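Ferredoxin, 2Fe-2S (Aquifex aeolicus, PDB 1M2D) carries a [2Fe-2S] cluster in a thioredoxin-like fold and transfers electrons as an iron-sulfur protein. Local coordinates at residues F7-D12 / T51-M56; G20-R25 / G62-V67. The protein carries 1 engineered substitution. All blocks are in the same frame, centred on the assembly; numbering follows the deposited sequence.

Interaction 1. Residues F7-D12 / T51-M56. With FES (Fe2/s2 (inorganic) cluster), chain C.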
loop_
_atom_site.group_PDB
_atom_site.type_symbol
_atom_site.label_atom_id
_atom_site.label_comp_id
_atom_site.label_asym_id
_atom_site.label_seq_id
_atom_site.Cartn_x
_atom_site.Cartn_y
_atom_site.Cartn_z
ATOM N N PHE A 7 0.301 -5.228 2.136
ATOM C CA PHE A 7 0.510 -4.683 0.809
ATOM C C PHE A 7 1.378 -5.650 0.015
ATOM O O PHE A 7 2.503 -5.975 0.444
ATOM C CB PHE A 7 1.199 -3.318 0.913
ATOM C CG PHE A 7 0.311 -2.268 1.500
ATOM C CD1 PHE A 7 0.348 -1.983 2.866
ATOM C CD2 PHE A 7 -0.624 -1.582 0.720
ATOM C CE1 PHE A 7 -0.491 -1.038 3.420
ATOM C CE2 PHE A 7 -1.421 -0.593 1.261
ATOM C CZ PHE A 7 -1.353 -0.307 2.617
ATOM N N VAL A 8 0.888 -6.091 -1.122
ATOM C CA VAL A 8 1.610 -7.021 -1.989
ATOM C C VAL A 8 1.905 -6.308 -3.313
ATOM O O VAL A 8 0.992 -5.904 -4.011
ATOM C CB VAL A 8 0.793 -8.292 -2.274
ATOM C CG1 VAL A 8 1.599 -9.246 -3.127
ATOM C CG2 VAL A 8 0.416 -8.955 -0.974
ATOM N N CYS A 9 3.200 -6.167 -3.636
ATOM C CA CYS A 9 3.561 -5.586 -4.921
ATOM C C CYS A 9 3.153 -6.562 -6.033
ATOM O O CYS A 9 3.604 -7.701 -6.027
ATOM C CB CYS A 9 5.034 -5.296 -4.977
ATOM S SG CYS A 9 5.504 -4.624 -6.600
ATOM N N VAL A 10 2.322 -6.088 -6.968
ATOM C CA VAL A 10 1.879 -6.854 -8.098
ATOM C C VAL A 10 2.397 -6.258 -9.426
ATOM O O VAL A 10 1.917 -6.636 -10.493
ATOM C CB VAL A 10 0.352 -7.064 -8.149
ATOM C CG1 VAL A 10 -0.098 -7.833 -6.913
ATOM C CG2 VAL A 10 -0.372 -5.729 -8.263
ATOM N N GLN A 11 3.350 -5.337 -9.331
ATOM C CA GLN A 11 3.926 -4.684 -10.494
ATOM C C GLN A 11 4.527 -5.674 -11.456
ATOM O O GLN A 11 5.288 -6.553 -11.083
ATOM C CB GLN A 11 5.033 -3.774 -10.008
ATOM C CG GLN A 11 5.764 -2.951 -11.064
ATOM C CD GLN A 11 5.045 -1.691 -11.446
ATOM O OE1 GLN A 11 4.731 -0.854 -10.561
ATOM N NE2 GLN A 11 4.748 -1.537 -12.731
ATOM N N ASP A 12 4.223 -5.463 -12.732
ATOM C CA ASP A 12 4.939 -6.139 -13.790
ATOM C C ASP A 12 5.751 -5.094 -14.552
ATOM O O ASP A 12 5.482 -3.929 -14.471
ATOM C CB ASP A 12 4.019 -6.863 -14.755
ATOM C CG ASP A 12 4.736 -8.007 -15.484
ATOM O OD1 ASP A 12 5.950 -8.294 -15.289
ATOM O OD2 ASP A 12 4.005 -8.594 -16.291
ATOM N N THR A 51 -3.972 -5.486 0.027
ATOM C CA THR A 51 -3.989 -4.463 -1.012
ATOM C C THR A 51 -2.887 -4.718 -2.009
ATOM O O THR A 51 -1.728 -4.840 -1.628
ATOM C CB THR A 51 -3.820 -3.050 -0.411
ATOM O OG1 THR A 51 -4.850 -2.835 0.561
ATOM C CG2 THR A 51 -3.854 -1.977 -1.461
ATOM N N PRO A 52 -3.206 -4.754 -3.323
ATOM C CA PRO A 52 -2.168 -4.858 -4.341
ATOM C C PRO A 52 -1.564 -3.497 -4.660
ATOM O O PRO A 52 -2.292 -2.513 -4.666
ATOM C CB PRO A 52 -2.959 -5.415 -5.564
ATOM C CG PRO A 52 -4.328 -4.809 -5.395
ATOM C CD PRO A 52 -4.565 -4.673 -3.909
ATOM N N THR A 53 -0.268 -3.475 -4.952
ATOM C CA THR A 53 0.414 -2.221 -5.192
ATOM C C THR A 53 1.298 -2.258 -6.407
ATOM O O THR A 53 1.659 -3.313 -6.946
ATOM C CB THR A 53 1.327 -1.778 -4.002
ATOM O OG1 THR A 53 2.515 -2.553 -3.983
ATOM C CG2 THR A 53 0.624 -1.992 -2.674
ATOM N N GLY A 54 1.715 -1.063 -6.825
ATOM C CA GLY A 54 2.859 -0.929 -7.728
ATOM C C GLY A 54 4.162 -1.041 -6.961
ATOM O O GLY A 54 4.211 -1.231 -5.737
ATOM N N CYS A 55 5.262 -0.867 -7.680
ATOM C CA CYS A 55 6.621 -1.108 -7.173
ATOM C C CYS A 55 6.842 -0.331 -5.913
ATOM O O CYS A 55 6.567 0.876 -5.822
ATOM C CB CYS A 55 7.602 -0.682 -8.224
ATOM S SG CYS A 55 9.360 -0.960 -7.811
ATOM N N MET A 56 7.415 -1.009 -4.906
ATOM C CA MET A 56 7.823 -0.432 -3.631
ATOM C C MET A 56 9.336 -0.336 -3.488
ATOM O O MET A 56 9.880 -0.205 -2.413
ATOM C CB MET A 56 7.186 -1.196 -2.450
ATOM C CG MET A 56 5.689 -0.894 -2.411
ATOM S SD MET A 56 4.833 -1.587 -0.958
ATOM C CE MET A 56 4.700 -3.299 -1.425
HETATM FE FE1 FES C . 7.762 -5.064 -6.711
HETATM FE FE2 FES C . 9.599 -3.241 -7.473
HETATM S S1 FES C . 8.321 -4.515 -8.785
HETATM S S2 FES C . 9.068 -3.873 -5.376
#
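Two parallel strands of the thioredoxin-like sheet run out together here into the loops that hold the [2Fe-2S] cluster, with Phe7, Val8 and Cys9 paired in turn with Thr51, Pro52 and Thr53. Three backbone bonds join them, each 2.9 Å long: Val8 N to Thr51 O, Thr53 N to Val8 O, and Val10 N to Thr53 O. Beyond the strand ends a side chain takes over. The Gln11 chain bends at chi2 (82°), which brings CD round, and from there OE1 receives Cys55 N at 2.9 Å, in the carbonyl plane and on a lone pair, while NE2 donates to Asp12 O; a bond at each end fixes the rotation of the amide.

The cysteines lead to different metals. Cys9 SG, anti to its backbone N, binds FE1 at 2.3 Å, and Cys55 SG binds FE2 at the same length, 2.3 Å. On the sheet face that carries Cys9, Thr53 divides its branches: OG1 donates to Gly54 O at 2.8 Å, whereas CG2 meets the edge of the Phe7 ring, 3.6 Å from CD2. The Met56 methyl CE sits between Phe7 and Cys9, 4.1 Å from Cys9 CB. On the face of Val8 and Pro52, Val10 CG2 lies 3.8 Å from Pro52 CB.

Helix 27-40 covers this second face through Phe31. Strand 65-68 flanks strand 4-9 on the side away from 48-53, and on the Phe7 face the second subunit of the homodimer packs close, its own Phe7 stacked on this one.

Interaction 2. Residues G20-R25 / G62-V67. With FES (Fe2/s2 (inorganic) cluster), chain C.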
loop_
_atom_site.group_PDB
_atom_site.type_symbol
_atom_site.label_atom_id
_atom_site.label_comp_id
_atom_site.label_asym_id
_atom_site.label_seq_id
_atom_site.Cartn_x
_atom_site.Cartn_y
_atom_site.Cartn_z
ATOM N N GLY A 20 13.851 -6.425 -12.999
ATOM C CA GLY A 20 12.744 -7.329 -13.093
ATOM C C GLY A 20 11.551 -6.793 -12.376
ATOM O O GLY A 20 11.428 -5.571 -12.272
ATOM N N SER A 21 10.687 -7.675 -11.899
ATOM C CA SER A 21 9.462 -7.217 -11.252
ATOM C C SER A 21 8.959 -8.277 -10.306
ATOM O O SER A 21 9.262 -9.482 -10.426
ATOM C CB SER A 21 8.362 -6.919 -12.248
ATOM O OG SER A 21 7.853 -8.108 -12.821
ATOM N N CYS A 22 8.093 -7.854 -9.363
ATOM C CA CYS A 22 7.521 -8.826 -8.460
ATOM C C CYS A 22 6.572 -9.778 -9.170
ATOM O O CYS A 22 6.532 -10.974 -8.848
ATOM C CB CYS A 22 6.853 -8.097 -7.295
ATOM S SG CYS A 22 8.006 -7.289 -6.177
ATOM N N ALA A 23 5.818 -9.290 -10.158
ATOM C CA ALA A 23 4.909 -10.189 -10.894
ATOM C C ALA A 23 5.683 -11.287 -11.618
ATOM O O ALA A 23 5.279 -12.448 -11.613
ATOM C CB ALA A 23 4.069 -9.420 -11.870
ATOM N N GLN A 24 6.821 -10.952 -12.214
ATOM C CA GLN A 24 7.644 -11.954 -12.871
ATOM C C GLN A 24 8.148 -12.992 -11.899
ATOM O O GLN A 24 8.434 -14.091 -12.317
ATOM C CB GLN A 24 8.818 -11.270 -13.553
ATOM C CG GLN A 24 8.390 -10.317 -14.640
ATOM C CD GLN A 24 9.655 -9.509 -15.000
ATOM O OE1 GLN A 24 10.714 -10.150 -15.036
ATOM N NE2 GLN A 24 9.423 -8.233 -15.223
ATOM N N ARG A 25 8.278 -12.629 -10.617
ATOM C CA ARG A 25 8.804 -13.465 -9.558
ATOM C C ARG A 25 7.701 -14.167 -8.762
ATOM O O ARG A 25 7.978 -14.723 -7.729
ATOM C CB ARG A 25 9.729 -12.643 -8.638
ATOM C CG ARG A 25 11.003 -12.133 -9.288
ATOM C CD ARG A 25 11.879 -11.360 -8.315
ATOM N NE ARG A 25 13.205 -11.032 -8.784
ATOM C CZ ARG A 25 13.563 -9.945 -9.475
ATOM N NH1 ARG A 25 12.672 -9.027 -9.793
ATOM N NH2 ARG A 25 14.806 -9.738 -9.847
ATOM N N GLY A 62 12.223 -9.182 -4.422
ATOM C CA GLY A 62 10.871 -9.540 -4.475
ATOM C C GLY A 62 10.546 -10.997 -4.610
ATOM O O GLY A 62 11.463 -11.823 -4.841
ATOM N N PRO A 63 9.288 -11.388 -4.526
ATOM C CA PRO A 63 8.099 -10.567 -4.206
ATOM C C PRO A 63 8.159 -9.873 -2.858
ATOM O O PRO A 63 8.511 -10.473 -1.852
ATOM C CB PRO A 63 6.971 -11.541 -4.226
ATOM C CG PRO A 63 7.409 -12.553 -5.237
ATOM C CD PRO A 63 8.871 -12.772 -4.897
ATOM N N VAL A 64 7.862 -8.586 -2.890
ATOM C CA VAL A 64 7.849 -7.687 -1.727
ATOM C C VAL A 64 6.441 -7.628 -1.139
ATOM O O VAL A 64 5.466 -7.337 -1.859
ATOM C CB VAL A 64 8.354 -6.293 -2.109
ATOM C CG1 VAL A 64 8.308 -5.379 -0.902
ATOM C CG2 VAL A 64 9.783 -6.369 -2.661
ATOM N N VAL A 65 6.346 -7.875 0.166
ATOM C CA VAL A 65 5.106 -7.815 0.920
ATOM C C VAL A 65 5.373 -6.980 2.161
ATOM O O VAL A 65 6.337 -7.277 2.866
ATOM C CB VAL A 65 4.605 -9.230 1.295
ATOM C CG1 VAL A 65 3.372 -9.111 2.158
ATOM C CG2 VAL A 65 4.392 -10.026 0.030
ATOM N N VAL A 66 4.548 -5.976 2.440
ATOM C CA VAL A 66 4.763 -5.105 3.598
ATOM C C VAL A 66 3.540 -5.161 4.491
ATOM O O VAL A 66 2.414 -5.064 4.006
ATOM C CB VAL A 66 5.063 -3.667 3.131
ATOM C CG1 VAL A 66 5.375 -2.804 4.363
ATOM C CG2 VAL A 66 6.175 -3.682 2.103
ATOM N N VAL A 67 3.760 -5.297 5.783
ATOM C CA VAL A 67 2.706 -5.368 6.758
ATOM C C VAL A 67 2.752 -4.140 7.658
ATOM O O VAL A 67 3.771 -3.917 8.342
ATOM C CB VAL A 67 2.757 -6.657 7.616
ATOM C CG1 VAL A 67 1.594 -6.727 8.570
ATOM C CG2 VAL A 67 2.809 -7.873 6.696
HETATM FE FE1 FES C . 7.762 -5.064 -6.711
HETATM FE FE2 FES C . 9.599 -3.241 -7.473
HETATM S S1 FES C . 8.321 -4.515 -8.785
HETATM S S2 FES C . 9.068 -3.873 -5.376
#
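Cys22 SG and the backbone of Val64 meet at the cluster end of the thioredoxin-like fold, where the loop leading into helix 27-40 faces the cis-proline turn before strand 65-68. A cis proline just before this strand is a hallmark of thioredoxin-like folds, and here the peptide bond between Gly62 and Pro63 is cis.

The cysteine can be followed outward. Its CB sits 4.1 Å from Pro63 CA. With SG anti to the carbonyl carbon (chi1 -70°), the sulfur reaches FE1 at 2.3 Å. The same SG accepts an N-H...S hydrogen bond from Val64 N, 3.5 Å with an angle of 158° at the hydrogen. Such a bond would be expected to draw some charge from the thiolate. Gly62 CA lies 4.0 Å from this sulfur. Val64 adds a methyl to the cluster wall, CG2 standing 3.8 Å from the bridging sulfide S2.

Arg25 lies against the proline ring: its CB is 3.8 Å from Pro63 CD, while Pro63 CG rests against the arginine's carbonyl oxygen. An alanine in place of Pro63 would probably open a gap beside Arg25 where CG and CD had packed, and is likely to let the preceding peptide relax from cis, disturbing the aim of Val64 N at the sulfur. At the tip of the arginine, the guanidinium is held by Gln19 O, to which NH1 donates; NH1 also makes a weak bond to Ser21 O. Midway along, the same side chain, extended from CG to NE, passes the glycine before the proline, with Arg25 CD 3.5 Å from Gly62 O.

The two contacts share one cluster and divide its ligands. FE1 takes Cys9 from interaction 1 and Cys22 from interaction 2, so both contacts meet at this iron; FE2 takes Cys55 from interaction 1 and Ser59, the engineered replacement for the natural cysteine. The centres of the contacts lie about 7 Å apart, and backbone hydrogen bonds join them at three places. Between neighbouring strands 4-9 and 65-68, Phe7 N bonds to Val66 O at 2.8 Å, and Cys9 N to Val64 O at 3.1 Å. Near the cluster, Gln11 O takes Ala23 N at 2.9 Å, bonding the two cluster loops directly. Their segments alternate along the chain.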